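Local structure of esterase (Xanthomonas oryzae pv. oryzae, 3H2G) at residues Pro60-Gly65 and Lys130-Tyr135; Gly168-Ser173 and Lys195-Val200; Leu329-Ser334 and Val362-Gly367. The protein hydrolyses ester bonds as a cell wall-degrading esterase that serves the virulence of a bacterial pathogen on rice. One frame throughout, in Å; residues are numbered along the deposited sequence.

Interaction 1 (Pro60-Gly65 and Lys130-Tyr135)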
loop_
_atom_site.group_PDB
_atom_site.type_symbol
_atom_site.label_atom_id
_atom_site.label_comp_id
_atom_site.label_asym_id
_atom_site.label_seq_id
_atom_site.Cartn_x
_atom_site.Cartn_y
_atom_site.Cartn_z
ATOM N N PRO A 60 6.078 20.833 -6.912
ATOM C CA PRO A 60 7.059 20.304 -5.960
ATOM C C PRO A 60 6.466 19.976 -4.593
ATOM O O PRO A 60 5.591 20.686 -4.082
ATOM C CB PRO A 60 8.121 21.407 -5.900
ATOM C CG PRO A 60 7.368 22.642 -6.285
ATOM C CD PRO A 60 6.477 22.163 -7.397
ATOM N N ALA A 61 6.947 18.881 -4.015
ATOM C CA ALA A 61 6.498 18.420 -2.707
ATOM C C ALA A 61 7.616 17.571 -2.116
ATOM O O ALA A 61 8.579 17.244 -2.809
ATOM C CB ALA A 61 5.233 17.587 -2.856
ATOM N N THR A 62 7.497 17.228 -0.839
ATOM C CA THR A 62 8.501 16.393 -0.187
ATOM C C THR A 62 7.802 15.187 0.422
ATOM O O THR A 62 6.579 15.178 0.580
ATOM C CB THR A 62 9.234 17.140 0.948
ATOM O OG1 THR A 62 8.308 17.430 2.001
ATOM C CG2 THR A 62 9.841 18.440 0.432
ATOM N N ALA A 63 8.589 14.172 0.757
ATOM C CA ALA A 63 8.070 12.955 1.361
ATOM C C ALA A 63 9.193 12.274 2.125
ATOM O O ALA A 63 10.368 12.610 1.955
ATOM C CB ALA A 63 7.525 12.016 0.282
ATOM N N SER A 64 8.831 11.319 2.974
ATOM C CA SER A 64 9.821 10.588 3.748
ATOM C C SER A 64 9.743 9.116 3.358
ATOM O O SER A 64 8.826 8.702 2.645
ATOM C CB SER A 64 9.566 10.772 5.250
ATOM O OG SER A 64 8.256 10.364 5.618
ATOM N N GLY A 65 10.711 8.328 3.803
ATOM C CA GLY A 65 10.692 6.921 3.457
ATOM C C GLY A 65 11.547 6.081 4.374
ATOM O O GLY A 65 12.275 6.610 5.211
ATOM N N LYS A 130 7.050 12.664 7.188
ATOM C CA LYS A 130 7.618 14.011 7.164
ATOM C C LYS A 130 7.227 14.833 5.932
ATOM O O LYS A 130 7.757 15.924 5.718
ATOM C CB LYS A 130 9.143 13.934 7.247
ATOM C CG LYS A 130 9.683 13.355 8.542
ATOM C CD LYS A 130 11.207 13.344 8.512
ATOM C CE LYS A 130 11.798 12.788 9.794
ATOM N NZ LYS A 130 13.294 12.801 9.750
ATOM N N SER A 131 6.302 14.321 5.130
ATOM C CA SER A 131 5.874 15.024 3.923
ATOM C C SER A 131 5.239 16.380 4.219
ATOM O O SER A 131 4.563 16.553 5.236
ATOM C CB SER A 131 4.881 14.166 3.139
ATOM O OG SER A 131 4.361 14.879 2.031
ATOM N N ASN A 132 5.457 17.342 3.327
ATOM C CA ASN A 132 4.883 18.670 3.505
ATOM C C ASN A 132 3.513 18.817 2.844
ATOM O O ASN A 132 2.933 19.902 2.852
ATOM C CB ASN A 132 5.838 19.753 2.971
ATOM C CG ASN A 132 6.077 19.658 1.469
ATOM O OD1 ASN A 132 5.554 18.770 0.785
ATOM N ND2 ASN A 132 6.881 20.585 0.946
ATOM N N TYR A 133 2.984 17.732 2.285
ATOM C CA TYR A 133 1.678 17.800 1.626
ATOM C C TYR A 133 0.548 17.958 2.649
ATOM O O TYR A 133 0.534 17.292 3.682
ATOM C CB TYR A 133 1.449 16.556 0.759
ATOM C CG TYR A 133 0.908 16.881 -0.619
ATOM C CD1 TYR A 133 1.619 17.711 -1.491
ATOM C CD2 TYR A 133 -0.318 16.371 -1.049
ATOM C CE1 TYR A 133 1.123 18.025 -2.756
ATOM C CE2 TYR A 133 -0.826 16.678 -2.313
ATOM C CZ TYR A 133 -0.101 17.507 -3.160
ATOM O OH TYR A 133 -0.602 17.821 -4.400
ATOM N N ALA A 134 -0.402 18.839 2.340
ATOM C CA ALA A 134 -1.524 19.138 3.232
ATOM C C ALA A 134 -2.515 18.008 3.498
ATOM O O ALA A 134 -3.270 18.060 4.469
ATOM C CB ALA A 134 -2.272 20.368 2.717
ATOM N N TYR A 135 -2.533 16.997 2.637
ATOM C CA TYR A 135 -3.438 15.864 2.825
ATOM C C TYR A 135 -2.799 14.636 2.197
ATOM O O TYR A 135 -1.768 14.747 1.538
ATOM C CB TYR A 135 -4.792 16.121 2.144
ATOM C CG TYR A 135 -4.704 16.297 0.640
ATOM C CD1 TYR A 135 -4.381 17.536 0.080
ATOM C CD2 TYR A 135 -4.914 15.218 -0.223
ATOM C CE1 TYR A 135 -4.268 17.694 -1.305
ATOM C CE2 TYR A 135 -4.802 15.365 -1.606
ATOM C CZ TYR A 135 -4.477 16.603 -2.139
ATOM O OH TYR A 135 -4.347 16.742 -3.503
HETATM O O HOH W 1 8.938 17.951 4.515
#
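Ser131 and Thr62 meet through the shortest direct polar bond of this contact: the Ser131 hydroxyl donates to the carbonyl oxygen of Thr62, with OG and O 2.7 Å apart. The serine OG stands anti to its own backbone N (chi1 175°), which brings it beside the strand. Ser131 OG itself accepts the N-H of Tyr133 over an OG to N distance of 3.2 Å, closing an ST turn, and takes a further bond from Gly127 N, so the hydroxyl is fixed in direction. One residue on, Asn132 crosses the Thr62 side chain at about a right angle. Its OD1 accepts Thr62 N at 3.0 Å, and the donor stands above the amide plane, 47° out of it. The loop thus satisfies the backbone N and O of Thr62 without being a strand itself: Pro60-Gly65 belongs to the large mixed sheet of this alpha/beta hydrolase-like fold and already pairs with strand 43-54, while Lys130-Tyr135 lies in the loop between strand 119-123 and helix 141-162, running roughly antiparallel to Pro60-Gly65. The close-packed side continues where Ala61 CB rests 3.9 Å from Tyr133 CD1, with Leu126 touching both residues; the Tyr133 hydroxyl goes on to Glu59 and Val56 N. At the other end, Lys130 N points almost straight at Ser64 OG (3.0 Å, 169° at the hydrogen), a hydroxyl that also bonds Asp124. The solvent side is looser. There Asn132 N makes a weak bond to Thr62 OG1, and a water lies 2.6 Å from that same OG1 while donating to Lys130 O, bridging hydroxyl and loop carbonyl. Beyond its CB, which touches Ser64 CB, the lysine stretches out past the strand, fully extended.

Interaction 2 (Gly168-Ser173 and Lys195-Val200)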
loop_
_atom_site.group_PDB
_atom_site.type_symbol
_atom_site.label_atom_id
_atom_site.label_comp_id
_atom_site.label_asym_id
_atom_site.label_seq_id
_atom_site.Cartn_x
_atom_site.Cartn_y
_atom_site.Cartn_z
ATOM N N GLY A 168 20.902 -4.488 -9.751
ATOM C CA GLY A 168 20.318 -3.756 -10.858
ATOM C C GLY A 168 18.881 -4.201 -11.054
ATOM O O GLY A 168 18.081 -3.509 -11.684
ATOM N N LYS A 169 18.547 -5.365 -10.506
ATOM C CA LYS A 169 17.192 -5.886 -10.621
ATOM C C LYS A 169 16.279 -5.171 -9.634
ATOM O O LYS A 169 16.661 -4.913 -8.490
ATOM C CB LYS A 169 17.175 -7.393 -10.360
ATOM C CG LYS A 169 17.993 -8.195 -11.368
ATOM C CD LYS A 169 17.824 -9.687 -11.159
ATOM C CE LYS A 169 18.777 -10.485 -12.045
ATOM N NZ LYS A 169 18.563 -10.241 -13.492
ATOM N N VAL A 170 15.072 -4.851 -10.089
ATOM C CA VAL A 170 14.099 -4.156 -9.259
ATOM C C VAL A 170 12.820 -4.974 -9.134
ATOM O O VAL A 170 12.402 -5.647 -10.073
ATOM C CB VAL A 170 13.758 -2.774 -9.861
ATOM C CG1 VAL A 170 12.733 -2.052 -8.994
ATOM C CG2 VAL A 170 15.027 -1.950 -9.996
ATOM N N MET A 171 12.204 -4.911 -7.961
ATOM C CA MET A 171 10.971 -5.635 -7.707
ATOM C C MET A 171 10.015 -4.728 -6.954
ATOM O O MET A 171 10.422 -3.706 -6.399
ATOM C CB MET A 171 11.252 -6.887 -6.880
ATOM C CG MET A 171 12.171 -7.880 -7.567
ATOM S SD MET A 171 12.411 -9.330 -6.540
ATOM C CE MET A 171 13.930 -10.002 -7.241
ATOM N N LEU A 172 8.744 -5.106 -6.940
ATOM C CA LEU A 172 7.726 -4.327 -6.256
ATOM C C LEU A 172 6.758 -5.220 -5.500
ATOM O O LEU A 172 6.469 -6.338 -5.920
ATOM C CB LEU A 172 6.918 -3.503 -7.267
ATOM C CG LEU A 172 7.626 -2.397 -8.045
ATOM C CD1 LEU A 172 6.721 -1.899 -9.167
ATOM C CD2 LEU A 172 7.992 -1.264 -7.093
ATOM N N SER A 173 6.261 -4.709 -4.381
ATOM C CA SER A 173 5.269 -5.418 -3.587
ATOM C C SER A 173 4.616 -4.395 -2.664
ATOM O O SER A 173 5.069 -3.254 -2.572
ATOM C CB SER A 173 5.906 -6.547 -2.773
ATOM O OG SER A 173 4.898 -7.372 -2.206
ATOM N N LYS A 195 13.897 1.831 -18.531
ATOM C CA LYS A 195 15.354 1.907 -18.609
ATOM C C LYS A 195 15.958 2.186 -17.234
ATOM O O LYS A 195 16.989 1.620 -16.875
ATOM C CB LYS A 195 15.808 2.994 -19.589
ATOM C CG LYS A 195 17.333 3.100 -19.679
ATOM C CD LYS A 195 17.794 4.188 -20.637
ATOM C CE LYS A 195 19.320 4.248 -20.680
ATOM N NZ LYS A 195 19.840 5.255 -21.648
ATOM N N GLU A 196 15.304 3.050 -16.463
ATOM C CA GLU A 196 15.786 3.413 -15.134
ATOM C C GLU A 196 15.611 2.304 -14.097
ATOM O O GLU A 196 16.470 2.115 -13.229
ATOM C CB GLU A 196 15.070 4.677 -14.651
ATOM C CG GLU A 196 15.512 5.166 -13.275
ATOM C CD GLU A 196 14.850 6.472 -12.893
ATOM O OE1 GLU A 196 15.111 6.980 -11.781
ATOM O OE2 GLU A 196 14.063 6.993 -13.712
ATOM N N PHE A 197 14.496 1.584 -14.185
ATOM C CA PHE A 197 14.195 0.501 -13.250
ATOM C C PHE A 197 13.991 -0.822 -13.978
ATOM O O PHE A 197 12.988 -1.000 -14.672
ATOM C CB PHE A 197 12.922 0.829 -12.464
ATOM C CG PHE A 197 13.015 2.089 -11.659
ATOM C CD1 PHE A 197 13.727 2.116 -10.465
ATOM C CD2 PHE A 197 12.392 3.252 -12.095
ATOM C CE1 PHE A 197 13.816 3.288 -9.711
ATOM C CE2 PHE A 197 12.476 4.430 -11.349
ATOM C CZ PHE A 197 13.191 4.444 -10.155
ATOM N N HIS A 198 14.937 -1.743 -13.819
ATOM C CA HIS A 198 14.841 -3.054 -14.451
ATOM C C HIS A 198 13.920 -3.906 -13.589
ATOM O O HIS A 198 14.369 -4.644 -12.714
ATOM C CB HIS A 198 16.231 -3.700 -14.560
ATOM C CG HIS A 198 16.213 -5.093 -15.113
ATOM N ND1 HIS A 198 15.254 -5.528 -16.004
ATOM C CD2 HIS A 198 17.062 -6.134 -14.937
ATOM C CE1 HIS A 198 15.514 -6.776 -16.353
ATOM N NE2 HIS A 198 16.606 -7.167 -15.720
ATOM N N LEU A 199 12.624 -3.787 -13.853
ATOM C CA LEU A 199 11.596 -4.499 -13.107
ATOM C C LEU A 199 11.516 -5.968 -13.518
ATOM O O LEU A 199 11.219 -6.283 -14.672
ATOM C CB LEU A 199 10.254 -3.798 -13.337
ATOM C CG LEU A 199 9.058 -4.121 -12.444
ATOM C CD1 LEU A 199 9.408 -3.882 -10.978
ATOM C CD2 LEU A 199 7.891 -3.235 -12.862
ATOM N N VAL A 200 11.774 -6.867 -12.572
ATOM C CA VAL A 200 11.745 -8.298 -12.861
ATOM C C VAL A 200 10.656 -9.071 -12.121
ATOM O O VAL A 200 10.428 -10.245 -12.405
ATOM C CB VAL A 200 13.106 -8.956 -12.544
ATOM C CG1 VAL A 200 14.191 -8.349 -13.420
ATOM C CG2 VAL A 200 13.445 -8.780 -11.071
HETATM O O HOH W 2 17.378 -1.081 -12.603
HETATM O O HOH W 3 16.865 -10.379 -15.839
#
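The carbonyl oxygen of Val170 is gripped twice by the neighbouring strand: Val200 N donates to it at 2.9 Å, and the CA-H of Leu199 adds a CA-H...O contact, with Leu199 CA 3.3 Å from Val170 O. In the other direction Val170 N gives a shorter bond to His198 O, 2.7 Å. The short strand segments 169-173 and 198-200 run parallel in sense, their axes 57° apart. Apolar groups pack around this pair of bonds. Leu199 crosses Leu172 at about a right angle, its CD1 lying 3.7 Å from Leu172 CG, and both side chains touch Gln186 of helix 177-192. Val200 CG2, set between its own backbone N and carbonyl carbon (chi1 -62° places CG1 anti to that carbon), meets Met171 CG at 3.8 Å. At the exposed end a water donates to Gly168 O and accepts from His198 N, bridging the two segments. Phe197 presents its ring edge to Val170 CG2, while Ile149 and Ile189 flank it from two helices. Two parallel strands joined through helix 177-192 form the beta-alpha-beta crossover of an alpha/beta hydrolase-like sheet, with the probable nucleophile elbow following strand 169-175.

Interaction 3 (Leu329-Ser334 and Val362-Gly367)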
loop_
_atom_site.group_PDB
_atom_site.type_symbol
_atom_site.label_atom_id
_atom_site.label_comp_id
_atom_site.label_asym_id
_atom_site.label_seq_id
_atom_site.Cartn_x
_atom_site.Cartn_y
_atom_site.Cartn_z
ATOM N N LEU A 329 2.591 -11.656 -9.504
ATOM C CA LEU A 329 1.872 -12.615 -8.682
ATOM C C LEU A 329 0.986 -11.869 -7.695
ATOM O O LEU A 329 1.474 -11.219 -6.772
ATOM C CB LEU A 329 2.847 -13.517 -7.916
ATOM C CG LEU A 329 2.199 -14.577 -7.014
ATOM C CD1 LEU A 329 1.228 -15.433 -7.829
ATOM C CD2 LEU A 329 3.282 -15.444 -6.387
ATOM N N LEU A 330 -0.321 -11.945 -7.911
ATOM C CA LEU A 330 -1.271 -11.287 -7.026
ATOM C C LEU A 330 -1.593 -12.255 -5.897
ATOM O O LEU A 330 -1.972 -13.398 -6.143
ATOM C CB LEU A 330 -2.545 -10.928 -7.796
ATOM C CG LEU A 330 -2.358 -10.090 -9.065
ATOM C CD1 LEU A 330 -3.716 -9.785 -9.674
ATOM C CD2 LEU A 330 -1.625 -8.798 -8.734
ATOM N N CYS A 331 -1.427 -11.807 -4.660
ATOM C CA CYS A 331 -1.698 -12.665 -3.516
ATOM C C CYS A 331 -2.812 -12.082 -2.666
ATOM O O CYS A 331 -2.972 -10.865 -2.568
ATOM C CB CYS A 331 -0.430 -12.830 -2.674
ATOM S SG CYS A 331 -0.507 -14.065 -1.330
ATOM N N GLY A 332 -3.587 -12.968 -2.056
ATOM C CA GLY A 332 -4.683 -12.542 -1.214
ATOM C C GLY A 332 -5.306 -13.762 -0.575
ATOM O O GLY A 332 -4.763 -14.862 -0.677
ATOM N N SER A 333 -6.443 -13.571 0.084
ATOM C CA SER A 333 -7.136 -14.668 0.742
ATOM C C SER A 333 -8.628 -14.621 0.446
ATOM O O SER A 333 -9.241 -13.552 0.477
ATOM C CB SER A 333 -6.917 -14.595 2.256
ATOM O OG SER A 333 -7.800 -15.473 2.939
ATOM N N SER A 334 -9.211 -15.779 0.154
ATOM C CA SER A 334 -10.640 -15.843 -0.121
ATOM C C SER A 334 -11.455 -15.682 1.170
ATOM O O SER A 334 -12.686 -15.726 1.145
ATOM C CB SER A 334 -10.992 -17.155 -0.832
ATOM O OG SER A 334 -10.398 -18.268 -0.193
ATOM N N VAL A 362 -2.427 -16.326 -6.256
ATOM C CA VAL A 362 -2.225 -17.309 -5.200
ATOM C C VAL A 362 -3.158 -16.922 -4.055
ATOM O O VAL A 362 -3.308 -15.742 -3.738
ATOM C CB VAL A 362 -0.750 -17.368 -4.724
ATOM C CG1 VAL A 362 -0.292 -16.007 -4.220
ATOM C CG2 VAL A 362 -0.607 -18.426 -3.633
ATOM N N ASP A 363 -3.795 -17.926 -3.460
ATOM C CA ASP A 363 -4.761 -17.739 -2.379
ATOM C C ASP A 363 -4.252 -18.368 -1.084
ATOM O O ASP A 363 -3.954 -19.562 -1.043
ATOM C CB ASP A 363 -6.092 -18.384 -2.807
ATOM C CG ASP A 363 -7.205 -18.211 -1.786
ATOM O OD1 ASP A 363 -6.979 -17.605 -0.722
ATOM O OD2 ASP A 363 -8.326 -18.693 -2.061
ATOM N N THR A 364 -4.161 -17.565 -0.027
ATOM C CA THR A 364 -3.678 -18.055 1.261
ATOM C C THR A 364 -4.808 -18.324 2.249
ATOM O O THR A 364 -4.561 -18.545 3.435
ATOM C CB THR A 364 -2.700 -17.056 1.906
ATOM O OG1 THR A 364 -3.374 -15.816 2.155
ATOM C CG2 THR A 364 -1.512 -16.811 0.984
ATOM N N GLY A 365 -6.042 -18.302 1.752
ATOM C CA GLY A 365 -7.194 -18.542 2.603
ATOM C C GLY A 365 -7.278 -19.972 3.102
ATOM O O GLY A 365 -6.634 -20.871 2.552
ATOM N N THR A 366 -8.081 -20.183 4.140
ATOM C CA THR A 366 -8.250 -21.507 4.731
ATOM C C THR A 366 -9.172 -22.398 3.910
ATOM O O THR A 366 -9.144 -23.621 4.050
ATOM C CB THR A 366 -8.835 -21.418 6.153
ATOM O OG1 THR A 366 -10.153 -20.857 6.090
ATOM C CG2 THR A 366 -7.957 -20.554 7.041
ATOM N N GLY A 367 -9.989 -21.784 3.060
ATOM C CA GLY A 367 -10.915 -22.548 2.244
ATOM C C GLY A 367 -12.207 -22.835 2.991
ATOM O O GLY A 367 -13.110 -23.489 2.467
HETATM O O HOH W 4 -10.568 -19.373 2.066
#
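The last beta-alpha-beta unit of the sheet, strand 328-332, helix 342-353 and strand 359-363, brings Cys331 and Val362 side by side as a parallel pair. Val362 N donates to Leu330 O at 3.0 Å and Val362 O accepts Gly332 N over a longer 3.3 Å, so the valine clasps the residues flanking Cys331. Further on, Thr364 N closes on Gly332 O at 2.8 Å. On the face carrying the Cys331 and Val362 side chains, Val362 CG1 lies 3.5 Å from Cys331 SG. Placed between its own backbone N and carbonyl carbon (chi1 58°), CG1 also reaches Leu329 CD1; the leucine and valine side chains cross obliquely. The sulfur is bonded to Cys384 in a disulfide, which ties strand 328-332 to helix 376-396. Side chains add to the backbone pairing: Asp363 closes an Asx turn by accepting Gly365 N at OD1 (2.7 Å). Ser334 N binds the same oxygen at 3.0 Å from the opposite face of the carboxylate, so OD1 holds the two departing loops together. The Asp363 side chain has CG anti to its backbone N (chi1 -178°), and its OD2 lies 2.8 Å from Ser334 OG. A water 2.5 Å from Ser334 OG accepts from Gly367 N, joining the two. Ser333 OG packs against Gly365 CA while its polar partner is Asn335 N, and its side chain touches the presumed Ser176-His377-Asp336 triad.

In the fold
All three interactions reach one mixed sheet and follow one another along the chain. Interaction 1 anchors a loop on strand 60-71 in the antiparallel part, whereas interactions 2 and 3 each join the two strands of a beta-alpha-beta unit in the parallel part. Strands 198-205 and 328-332 are neighbours, which brings interactions 2 and 3 to about 7 Å at their nearest atoms, though their centres are 25 Å apart. Interactions 1 and 3, with centres 34 Å apart, flank the middle of the molecule from opposite sides. Between them runs strand 169-175, which leads to the probable nucleophile Ser176; its presumed partner Asp336 follows strand 328-332 closely.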